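Local coordinates for biotin transporter BioY (Lactococcus lactis subsp. cremoris, PDB 4DVE), which binds biotin within the membrane as the substrate-binding S component of an energy-coupling factor (ECF) transporter, and probably works together with the energising ECF complex, at residues K16-T19 with L20-A24; G63-Y66 with G67-V71; I149-S152 with F153-N156; I164-L167 with V168-P171. All coordinates share one frame; numbering follows the deposited sequence.

Interaction 1: K16-T19 with L20-A24. With BNG (nonyl beta-D-glucopyranoside), chain E.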
loop_
_atom_site.group_PDB
_atom_site.type_symbol
_atom_site.label_atom_id
_atom_site.label_comp_id
_atom_site.label_asym_id
_atom_site.label_seq_id
_atom_site.Cartn_x
_atom_site.Cartn_y
_atom_site.Cartn_z
ATOM N N LYS A 16 23.000 5.533 2.452
ATOM C CA LYS A 16 22.034 5.994 3.409
ATOM C C LYS A 16 21.346 7.306 2.950
ATOM O O LYS A 16 20.142 7.458 3.124
ATOM C CB LYS A 16 22.624 5.909 4.827
ATOM C CG LYS A 16 23.494 6.982 5.318
ATOM C CD LYS A 16 24.523 6.431 6.325
ATOM C CE LYS A 16 24.016 5.294 7.208
ATOM N NZ LYS A 16 25.026 4.944 8.254
ATOM N N VAL A 17 22.064 8.164 2.241
ATOM C CA VAL A 17 21.473 9.362 1.626
ATOM C C VAL A 17 20.490 8.967 0.524
ATOM O O VAL A 17 19.395 9.543 0.415
ATOM C CB VAL A 17 22.540 10.331 1.055
ATOM C CG1 VAL A 17 21.905 11.375 0.142
ATOM C CG2 VAL A 17 23.305 11.020 2.183
ATOM N N LYS A 18 20.876 7.984 -0.279
ATOM C CA LYS A 18 19.966 7.405 -1.283
ATOM C C LYS A 18 18.695 6.832 -0.690
ATOM O O LYS A 18 17.604 7.065 -1.204
ATOM C CB LYS A 18 20.645 6.292 -2.086
ATOM C CG LYS A 18 20.934 6.666 -3.529
ATOM C CD LYS A 18 22.415 6.791 -3.837
ATOM C CE LYS A 18 23.099 5.431 -3.905
ATOM N NZ LYS A 18 24.523 5.511 -4.367
ATOM N N THR A 19 18.852 6.083 0.393
ATOM C CA THR A 19 17.745 5.441 1.079
ATOM C C THR A 19 16.788 6.493 1.687
ATOM O O THR A 19 15.581 6.383 1.561
ATOM C CB THR A 19 18.272 4.465 2.163
ATOM O OG1 THR A 19 19.167 3.521 1.556
ATOM C CG2 THR A 19 17.101 3.714 2.841
ATOM N N LEU A 20 17.349 7.534 2.285
ATOM C CA LEU A 20 16.567 8.661 2.762
ATOM C C LEU A 20 15.774 9.325 1.640
ATOM O O LEU A 20 14.559 9.538 1.769
ATOM C CB LEU A 20 17.471 9.678 3.448
ATOM C CG LEU A 20 16.778 10.957 3.942
ATOM C CD1 LEU A 20 15.768 10.597 5.029
ATOM C CD2 LEU A 20 17.771 11.991 4.452
ATOM N N THR A 21 16.458 9.620 0.538
ATOM C CA THR A 21 15.837 10.236 -0.641
ATOM C C THR A 21 14.671 9.420 -1.195
ATOM O O THR A 21 13.561 9.939 -1.354
ATOM C CB THR A 21 16.896 10.475 -1.753
ATOM O OG1 THR A 21 17.872 11.380 -1.254
ATOM C CG2 THR A 21 16.277 11.057 -3.049
ATOM N N TYR A 22 14.923 8.138 -1.445
ATOM C CA TYR A 22 13.899 7.211 -1.947
ATOM C C TYR A 22 12.734 7.000 -0.986
ATOM O O TYR A 22 11.566 6.943 -1.398
ATOM C CB TYR A 22 14.520 5.842 -2.224
ATOM C CG TYR A 22 15.561 5.762 -3.324
ATOM C CD1 TYR A 22 15.622 6.693 -4.366
ATOM C CD2 TYR A 22 16.451 4.690 -3.348
ATOM C CE1 TYR A 22 16.572 6.566 -5.389
ATOM C CE2 TYR A 22 17.369 4.534 -4.364
ATOM C CZ TYR A 22 17.432 5.469 -5.383
ATOM O OH TYR A 22 18.385 5.276 -6.360
ATOM N N SER A 23 13.051 6.858 0.294
ATOM C CA SER A 23 12.025 6.680 1.301
ATOM C C SER A 23 11.144 7.929 1.414
ATOM O O SER A 23 9.924 7.819 1.492
ATOM C CB SER A 23 12.666 6.323 2.638
ATOM O OG SER A 23 13.271 5.040 2.547
ATOM N N ALA A 24 11.771 9.111 1.398
ATOM C CA ALA A 24 11.037 10.377 1.420
ATOM C C ALA A 24 10.191 10.511 0.167
ATOM O O ALA A 24 9.025 10.873 0.261
ATOM C CB ALA A 24 11.968 11.574 1.603
HETATM C C1 BNG E . 10.056 10.632 5.552
HETATM C C2 BNG E . 10.635 9.281 5.148
HETATM C C3 BNG E . 11.558 8.737 6.231
HETATM C C4 BNG E . 12.566 9.791 6.670
HETATM C C5 BNG E . 11.873 11.111 6.983
HETATM C C6 BNG E . 12.888 12.188 7.350
HETATM C "C1'" BNG E . 8.795 12.467 4.765
HETATM C "C2'" BNG E . 8.434 13.169 3.461
HETATM C "C3'" BNG E . 7.167 14.001 3.623
HETATM C "C4'" BNG E . 6.675 14.514 2.274
HETATM C "C5'" BNG E . 5.465 15.424 2.444
HETATM C "C6'" BNG E . 4.826 15.740 1.096
HETATM C "C7'" BNG E . 3.818 16.876 1.223
HETATM C "C8'" BNG E . 2.998 17.024 -0.053
HETATM C "C9'" BNG E . 3.897 17.171 -1.262
HETATM O O1 BNG E . 9.275 11.154 4.480
HETATM O O2 BNG E . 9.567 8.354 4.921
HETATM O O3 BNG E . 12.255 7.589 5.730
HETATM O O4 BNG E . 13.263 9.330 7.833
HETATM O O5 BNG E . 11.120 11.535 5.849
HETATM O O6 BNG E . 12.280 13.479 7.225
#

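Interaction 2: G63-Y66 with G67-V71. With BNG (nonyl beta-D-glucopyranoside), chain F.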
loop_
_atom_site.group_PDB
_atom_site.type_symbol
_atom_site.label_atom_id
_atom_site.label_comp_id
_atom_site.label_asym_id
_atom_site.label_seq_id
_atom_site.Cartn_x
_atom_site.Cartn_y
_atom_site.Cartn_z
ATOM N N GLY A 63 11.896 -2.670 -0.200
ATOM C CA GLY A 63 12.013 -3.883 0.606
ATOM C C GLY A 63 11.236 -3.817 1.894
ATOM O O GLY A 63 10.513 -2.835 2.148
ATOM N N PRO A 64 11.341 -4.887 2.709
ATOM C CA PRO A 64 10.419 -5.018 3.835
ATOM C C PRO A 64 10.686 -4.053 4.985
ATOM O O PRO A 64 9.779 -3.799 5.778
ATOM C CB PRO A 64 10.615 -6.468 4.284
ATOM C CG PRO A 64 12.036 -6.786 3.862
ATOM C CD PRO A 64 12.195 -6.080 2.550
ATOM N N LYS A 65 11.894 -3.509 5.079
ATOM C CA LYS A 65 12.219 -2.552 6.157
ATOM C C LYS A 65 11.855 -1.114 5.767
ATOM O O LYS A 65 10.949 -0.501 6.359
ATOM C CB LYS A 65 13.700 -2.652 6.549
ATOM C CG LYS A 65 14.123 -1.675 7.650
ATOM C CD LYS A 65 15.570 -1.913 8.102
ATOM C CE LYS A 65 15.846 -1.051 9.337
ATOM N NZ LYS A 65 17.247 -1.058 9.842
ATOM N N TYR A 66 12.537 -0.607 4.751
ATOM C CA TYR A 66 12.376 0.783 4.316
ATOM C C TYR A 66 11.043 1.051 3.635
ATOM O O TYR A 66 10.505 2.152 3.750
ATOM C CB TYR A 66 13.573 1.229 3.476
ATOM C CG TYR A 66 14.840 1.205 4.314
ATOM C CD1 TYR A 66 15.050 2.120 5.342
ATOM C CD2 TYR A 66 15.791 0.227 4.121
ATOM C CE1 TYR A 66 16.193 2.058 6.137
ATOM C CE2 TYR A 66 16.913 0.143 4.915
ATOM C CZ TYR A 66 17.111 1.056 5.915
ATOM O OH TYR A 66 18.272 0.932 6.653
ATOM N N GLY A 67 10.475 0.044 2.971
ATOM C CA GLY A 67 9.104 0.169 2.476
ATOM C C GLY A 67 8.118 0.391 3.603
ATOM O O GLY A 67 7.234 1.255 3.526
ATOM N N THR A 68 8.291 -0.354 4.691
ATOM C CA THR A 68 7.442 -0.190 5.857
ATOM C C THR A 68 7.625 1.162 6.549
ATOM O O THR A 68 6.655 1.791 7.005
ATOM C CB THR A 68 7.647 -1.357 6.856
ATOM O OG1 THR A 68 7.385 -2.593 6.175
ATOM C CG2 THR A 68 6.716 -1.226 8.049
ATOM N N ILE A 69 8.869 1.622 6.613
ATOM C CA ILE A 69 9.157 2.914 7.206
ATOM C C ILE A 69 8.478 4.015 6.390
ATOM O O ILE A 69 7.883 4.912 6.968
ATOM C CB ILE A 69 10.681 3.128 7.341
ATOM C CG1 ILE A 69 11.234 2.177 8.423
ATOM C CG2 ILE A 69 11.040 4.578 7.679
ATOM C CD1 ILE A 69 12.745 2.206 8.531
ATOM N N SER A 70 8.590 3.959 5.064
ATOM C CA SER A 70 7.960 4.965 4.206
ATOM C C SER A 70 6.449 5.082 4.406
ATOM O O SER A 70 5.909 6.202 4.421
ATOM C CB SER A 70 8.188 4.646 2.720
ATOM O OG SER A 70 9.444 5.081 2.335
ATOM N N VAL A 71 5.775 3.930 4.447
ATOM C CA VAL A 71 4.311 3.855 4.679
ATOM C C VAL A 71 3.983 4.293 6.100
ATOM O O VAL A 71 3.016 5.023 6.346
ATOM C CB VAL A 71 3.737 2.434 4.354
ATOM C CG1 VAL A 71 2.286 2.274 4.842
ATOM C CG2 VAL A 71 3.852 2.172 2.849
HETATM C C1 BNG F . 12.792 -7.597 8.224
HETATM C C2 BNG F . 13.800 -7.930 7.131
HETATM C C3 BNG F . 13.535 -9.313 6.549
HETATM C C4 BNG F . 13.379 -10.351 7.655
HETATM C C5 BNG F . 12.398 -9.872 8.718
HETATM C C6 BNG F . 12.301 -10.874 9.862
HETATM C "C1'" BNG F . 12.069 -5.841 9.629
HETATM C "C2'" BNG F . 11.668 -4.449 9.153
HETATM C "C3'" BNG F . 11.198 -3.588 10.318
HETATM C "C4'" BNG F . 10.008 -2.726 9.914
HETATM C "C5'" BNG F . 10.123 -1.325 10.504
HETATM C "C6'" BNG F . 8.802 -0.880 11.118
HETATM C "C7'" BNG F . 8.555 0.602 10.869
HETATM C "C8'" BNG F . 7.336 1.092 11.642
HETATM C "C9'" BNG F . 7.007 2.525 11.287
HETATM O O1 BNG F . 13.124 -6.338 8.809
HETATM O O2 BNG F . 13.715 -6.950 6.089
HETATM O O3 BNG F . 14.622 -9.687 5.693
HETATM O O4 BNG F . 12.910 -11.581 7.093
HETATM O O5 BNG F . 12.826 -8.610 9.226
HETATM O O6 BNG F . 12.543 -10.205 11.105
#

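Interaction 3: I149-S152 with F153-N156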
loop_
_atom_site.group_PDB
_atom_site.type_symbol
_atom_site.label_atom_id
_atom_site.label_comp_id
_atom_site.label_asym_id
_atom_site.label_seq_id
_atom_site.Cartn_x
_atom_site.Cartn_y
_atom_site.Cartn_z
ATOM N N ILE A 149 -13.659 -6.736 7.216
ATOM C CA ILE A 149 -13.975 -7.194 8.570
ATOM C C ILE A 149 -14.157 -6.025 9.521
ATOM O O ILE A 149 -15.129 -5.960 10.312
ATOM C CB ILE A 149 -12.913 -8.177 9.083
ATOM C CG1 ILE A 149 -12.979 -9.463 8.274
ATOM C CG2 ILE A 149 -13.108 -8.536 10.560
ATOM C CD1 ILE A 149 -11.738 -10.304 8.490
ATOM N N TRP A 150 -13.236 -5.087 9.453
ATOM C CA TRP A 150 -13.317 -3.898 10.278
ATOM C C TRP A 150 -14.581 -3.117 10.008
ATOM O O TRP A 150 -15.291 -2.731 10.936
ATOM C CB TRP A 150 -12.119 -3.026 10.017
ATOM C CG TRP A 150 -12.103 -1.752 10.792
ATOM C CD1 TRP A 150 -12.841 -0.594 10.573
ATOM C CD2 TRP A 150 -11.221 -1.433 11.896
ATOM N NE1 TRP A 150 -12.528 0.373 11.488
ATOM C CE2 TRP A 150 -11.545 -0.064 12.302
ATOM C CE3 TRP A 150 -10.208 -2.118 12.566
ATOM C CZ2 TRP A 150 -10.870 0.570 13.341
ATOM C CZ3 TRP A 150 -9.539 -1.468 13.616
ATOM C CH2 TRP A 150 -9.866 -0.158 13.996
ATOM N N LEU A 151 -14.874 -2.908 8.731
ATOM C CA LEU A 151 -16.097 -2.255 8.317
ATOM C C LEU A 151 -17.356 -2.892 8.916
ATOM O O LEU A 151 -18.217 -2.191 9.432
ATOM C CB LEU A 151 -16.190 -2.230 6.793
ATOM C CG LEU A 151 -17.456 -1.622 6.199
ATOM C CD1 LEU A 151 -17.606 -0.132 6.546
ATOM C CD2 LEU A 151 -17.480 -1.924 4.703
ATOM N N SER A 152 -17.448 -4.212 8.818
ATOM C CA SER A 152 -18.553 -4.975 9.380
ATOM C C SER A 152 -18.756 -4.633 10.860
ATOM O O SER A 152 -19.865 -4.323 11.304
ATOM C CB SER A 152 -18.273 -6.477 9.221
ATOM O OG SER A 152 -19.337 -7.224 9.753
ATOM N N PHE A 153 -17.665 -4.658 11.611
ATOM C CA PHE A 153 -17.726 -4.345 13.035
ATOM C C PHE A 153 -18.019 -2.880 13.277
ATOM O O PHE A 153 -18.877 -2.565 14.054
ATOM C CB PHE A 153 -16.448 -4.777 13.775
ATOM C CG PHE A 153 -16.415 -6.243 14.115
ATOM C CD1 PHE A 153 -17.103 -6.728 15.229
ATOM C CD2 PHE A 153 -15.700 -7.144 13.336
ATOM C CE1 PHE A 153 -17.077 -8.081 15.541
ATOM C CE2 PHE A 153 -15.669 -8.497 13.645
ATOM C CZ PHE A 153 -16.356 -8.963 14.748
ATOM N N GLN A 154 -17.334 -1.957 12.625
ATOM C CA GLN A 154 -17.543 -0.556 13.044
ATOM C C GLN A 154 -18.819 0.084 12.504
ATOM O O GLN A 154 -19.323 0.998 13.110
ATOM C CB GLN A 154 -16.291 0.329 12.871
ATOM C CG GLN A 154 -16.150 1.068 11.585
ATOM C CD GLN A 154 -17.084 2.240 11.397
ATOM O OE1 GLN A 154 -17.169 3.166 12.195
ATOM N NE2 GLN A 154 -17.741 2.223 10.299
ATOM N N SER A 155 -19.335 -0.381 11.373
ATOM C CA SER A 155 -20.562 0.169 10.840
ATOM C C SER A 155 -21.765 -0.722 11.153
ATOM O O SER A 155 -22.858 -0.431 10.732
ATOM C CB SER A 155 -20.454 0.377 9.336
ATOM O OG SER A 155 -19.548 1.435 9.120
ATOM N N ASN A 156 -21.532 -1.800 11.886
ATOM C CA ASN A 156 -22.570 -2.738 12.291
ATOM C C ASN A 156 -23.353 -3.199 11.074
ATOM O O ASN A 156 -24.575 -3.030 10.993
ATOM C CB ASN A 156 -23.498 -2.124 13.343
ATOM C CG ASN A 156 -24.586 -3.087 13.795
ATOM O OD1 ASN A 156 -24.373 -4.295 13.776
ATOM N ND2 ASN A 156 -25.753 -2.559 14.170
#

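Interaction 4: I164-L167 with V168-P171. With BTN (biotin), chain D.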
loop_
_atom_site.group_PDB
_atom_site.type_symbol
_atom_site.label_atom_id
_atom_site.label_comp_id
_atom_site.label_asym_id
_atom_site.label_seq_id
_atom_site.Cartn_x
_atom_site.Cartn_y
_atom_site.Cartn_z
ATOM N N ILE A 164 -19.006 -9.093 0.310
ATOM C CA ILE A 164 -19.534 -9.012 -1.054
ATOM C C ILE A 164 -19.439 -7.600 -1.658
ATOM O O ILE A 164 -19.068 -7.443 -2.836
ATOM C CB ILE A 164 -20.990 -9.510 -1.122
ATOM C CG1 ILE A 164 -21.035 -11.021 -0.903
ATOM C CG2 ILE A 164 -21.606 -9.173 -2.471
ATOM C CD1 ILE A 164 -22.459 -11.569 -0.791
ATOM N N SER A 165 -19.745 -6.589 -0.851
ATOM C CA SER A 165 -19.658 -5.189 -1.275
ATOM C C SER A 165 -18.219 -4.808 -1.662
ATOM O O SER A 165 -18.000 -3.984 -2.565
ATOM C CB SER A 165 -20.152 -4.248 -0.165
ATOM O OG SER A 165 -21.516 -4.472 0.113
ATOM N N ASN A 166 -17.255 -5.430 -1.002
ATOM C CA ASN A 166 -15.855 -5.178 -1.303
ATOM C C ASN A 166 -15.375 -5.689 -2.656
ATOM O O ASN A 166 -14.315 -5.297 -3.113
ATOM C CB ASN A 166 -14.961 -5.687 -0.179
ATOM C CG ASN A 166 -14.781 -4.632 0.900
ATOM O OD1 ASN A 166 -15.702 -4.347 1.708
ATOM N ND2 ASN A 166 -13.660 -3.980 0.860
ATOM N N LEU A 167 -16.173 -6.527 -3.311
ATOM C CA LEU A 167 -15.881 -6.950 -4.671
ATOM C C LEU A 167 -15.830 -5.766 -5.641
ATOM O O LEU A 167 -15.076 -5.802 -6.624
ATOM C CB LEU A 167 -16.912 -7.982 -5.135
ATOM C CG LEU A 167 -16.829 -9.355 -4.433
ATOM C CD1 LEU A 167 -18.014 -10.278 -4.799
ATOM C CD2 LEU A 167 -15.492 -10.016 -4.736
ATOM N N VAL A 168 -16.583 -4.711 -5.339
ATOM C CA VAL A 168 -16.522 -3.448 -6.079
ATOM C C VAL A 168 -15.099 -2.881 -6.212
ATOM O O VAL A 168 -14.833 -2.186 -7.189
ATOM C CB VAL A 168 -17.439 -2.344 -5.463
ATOM C CG1 VAL A 168 -16.790 -1.653 -4.249
ATOM C CG2 VAL A 168 -17.818 -1.313 -6.495
ATOM N N PHE A 169 -14.221 -3.167 -5.238
ATOM C CA PHE A 169 -12.839 -2.664 -5.252
ATOM C C PHE A 169 -11.879 -3.482 -6.098
ATOM O O PHE A 169 -10.794 -2.984 -6.427
ATOM C CB PHE A 169 -12.271 -2.521 -3.838
ATOM C CG PHE A 169 -13.068 -1.597 -2.973
ATOM C CD1 PHE A 169 -13.390 -0.311 -3.415
ATOM C CD2 PHE A 169 -13.552 -2.026 -1.751
ATOM C CE1 PHE A 169 -14.193 0.525 -2.645
ATOM C CE2 PHE A 169 -14.333 -1.193 -0.973
ATOM C CZ PHE A 169 -14.667 0.084 -1.421
ATOM N N ILE A 170 -12.275 -4.702 -6.465
ATOM C CA ILE A 170 -11.358 -5.659 -7.071
ATOM C C ILE A 170 -10.821 -5.237 -8.460
ATOM O O ILE A 170 -9.624 -5.324 -8.701
ATOM C CB ILE A 170 -11.968 -7.088 -7.124
ATOM C CG1 ILE A 170 -12.102 -7.663 -5.701
ATOM C CG2 ILE A 170 -11.150 -8.028 -8.046
ATOM C CD1 ILE A 170 -10.799 -7.851 -4.937
ATOM N N PRO A 171 -11.697 -4.777 -9.363
ATOM C CA PRO A 171 -11.208 -4.381 -10.692
ATOM C C PRO A 171 -10.169 -3.258 -10.657
ATOM O O PRO A 171 -9.115 -3.347 -11.336
ATOM C CB PRO A 171 -12.473 -3.915 -11.430
ATOM C CG PRO A 171 -13.623 -4.379 -10.617
ATOM C CD PRO A 171 -13.163 -4.693 -9.235
HETATM C C11 BTN D . -9.121 6.425 3.732
HETATM O O11 BTN D . -8.531 7.330 3.098
HETATM O O12 BTN D . -9.864 6.718 4.680
HETATM C C10 BTN D . -8.927 4.940 3.373
HETATM C C9 BTN D . -9.806 4.479 2.207
HETATM C C8 BTN D . -9.611 2.967 1.946
HETATM C C7 BTN D . -10.236 2.549 0.605
HETATM C C2 BTN D . -10.033 1.076 0.295
HETATM S S1 BTN D . -8.296 0.715 -0.013
HETATM C C6 BTN D . -8.724 -0.819 -0.807
HETATM C C5 BTN D . -10.063 -0.607 -1.557
HETATM N N1 BTN D . -9.833 -0.173 -2.910
HETATM C C3 BTN D . -10.265 1.064 -3.141
HETATM O O3 BTN D . -10.193 1.660 -4.217
HETATM N N2 BTN D . -10.808 1.537 -2.006
HETATM C C4 BTN D . -10.794 0.580 -0.927
#

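Interaction 1: K16-T19 with L20-A24
Chi1 values of -62° at Thr21 and -67° at Ser23 set each hydroxyl beside its own backbone N, facing back along helix 13-33 to the carbonyls of Val17 and Thr19. Thr21 OG1 donates to Val17 O over 2.9 Å, and Thr21 N binds the same oxygen from the other face of its carbonyl plane. In the Ser23 conformer described here, one of two modelled, the pattern recurs: Ser23 OG lies 2.8 Å from Thr19 O and well out of its plane, while Ser23 N comes in from the opposite face. Val17 O is thus gripped twice, as is Thr19 O in this conformer. Between the two carbonyls, the Tyr22 ring runs alongside Lys18, whose carbonyl sits over one ring face, with Lys18 O 3.2 Å from Tyr22 CG. The glucoside head of a bound detergent rests against this turn, Leu20 CD1 lying 3.7 Å from its C4 and Ser23 CB 3.4 Å from its O3. The hydroxyl of Thr19 is held by Gln15 O and by Tyr196 OH. Toward the protein interior, Thr19 and Ser23 pack on Tyr66 of helix 52-80, and the ring of Tyr22 stacks with Phe193 near the C terminus.

Interaction 2: G63-Y66 with G67-V71
A kink at Gly63-Pro64 in helix 52-80 brings these two residues against Gly67 and Thr68, at the start of the part predicted to span the membrane. Gly63 has a positive phi of 77°, and neither Pro64 N nor Lys65 N is bonded to the preceding turn. Main-chain bonds to the fourth residue back resume with Gly67 N, which reaches Gly63 O at 3.0 Å along a rather bent N-H path of 136°, whereas Ser70 N meets Tyr66 O almost straight, at 2.9 Å. In between, the carbonyl of Pro64 is taken by a side chain: Thr68 OG1 donates to Pro64 O over 2.7 Å, while Thr68 N stands 3.9 Å from that oxygen. The threonine hydroxyl, turned beside its own backbone N, therefore satisfies a carbonyl at the kink.

On the outer side, Lys65 is extended throughout, and its CG lies 4.2 Å above the plane of the Tyr66 ring, over the centre. Ile69 lies alongside this tyrosine and points the same way, its CD1 3.9 Å from Tyr66 CD1. The nonyl tail of a bound detergent runs past Lys65, Thr68 and Ile69, with Thr68 CG2 3.7 Å from its C6', and a second detergent molecule also touches Ile69. The contact is wedged between two other helices: Pro64 and Thr68 meet Phe111 of helix 100-119, while Ser70 packs on Met26 and Val71 on Ile30 of helix 13-33, where Ser70 OG is also hydrogen-bonded to Ser23 O.

Interaction 3: I149-S152 with F153-N156
Trp150 meets Gln154, and Leu151 meets Ser155, in the last turn of helix 128-155, where the chain leaves helical geometry at Asn156 with a phi of 53°. These two pairs form the close-packed side of the turn. The indole of Trp150, its CG anti to the backbone N (chi1 179°), swings along the helix so that NE1 comes within 3.7 Å of Gln154 CG; the aliphatic part of the glutamine does the touching. The two side chains cross at a slant, with the indole and amide planes only 13° apart. The indole is fixed from outside as well, since its N-H is hydrogen-bonded to Gly97 O. Leu151, the one buried residue here, bends its end toward the following turn and lays CD1 4.0 Å from Ser155 CB. Pro98 covers this side, touching Leu151, Gln154 and Ser155, and Ser162 of helix 159-165 also meets Leu151. Regular main-chain bonds continue through Ser155: Gln154 N lies 2.8 Å from Trp150 O, and Ser155 N 2.9 Å from Leu151 O. The hydroxyl of Ser152 bonds forward to Ile157 O, past Asn156.

The other flank is looser and more exposed. Here the exposed Phe153 lies alongside Ile149 and points the same way, with Ile149 CG2 4.0 Å from Phe153 CE2. The closest approach to this ring is polar, for Ile149 O sits at its edge near the ring plane, 3.3 Å from Phe153 CD2.

Interaction 4: I164-L167 with V168-P171
Asn166 stands at the edge of the Phe169 ring in a short run of 3-10 type turns that joins helix 159-165 to helix 170-189. Its amide plane is turned 70° from the ring plane, while both faces of the phenyl are occupied. Over the centre of one face lies Val168 CG1, 3.6 Å above the plane; biotin covers the opposite face with C4 at the same height of 3.6 Å. The fused ureido ring of the ligand extends along this face, bringing its C3 within 3.4 Å of Phe169 CD1. Phe169 is thus a wall of the biotin pocket, whose hydrogen bonds to the ligand include those of Ser99, Pro47, Ile49 and Asp173.

In the backbone behind the ring, each amide reaches back three residues: Val168 N to Ser165 O, Phe169 N to Asn166 O at 3.0 Å, and Ile170 N to Leu167 O at 3.0 Å, all three donors standing well above the plane of the carbonyl they use. In Val168, chi1 of 81° places CG1 between the backbone N and the carbonyl carbon; there it both faces the phenyl ring and approaches Ser165 O to 3.1 Å. Ile170, near the start of helix 170-189, points back toward the turn and brings CG1 4.2 Å from Leu167 CD2; Ile170 also touches Val140 and Asp144 of helix 128-155. Pro171 has no N-H to offer the turn, and its ring carbon CD instead lies 3.4 Å from Leu167 O.

In the fold
All four contacts are local turns of adjoining residues, so none closes a long loop; they follow in series along the chain without nesting or crossing. Interaction 1, near the N terminus on helix 13-33, touches interaction 2 where that helix meets helix 52-80. Together they join the first two helices beside the bound detergents. Interactions 3 and 4 form a second pair: 149-152 with 153-156 lies at the C-terminal end of helix 128-155, and 164-167 with 168-171 leads from helix 159-165 into helix 170-189; the two touch where Leu151 packs on Asn166. About 35 Å separates the centres of interactions 1 and 4, on opposite sides of the chain's centre; of the four, interaction 4 touches biotin.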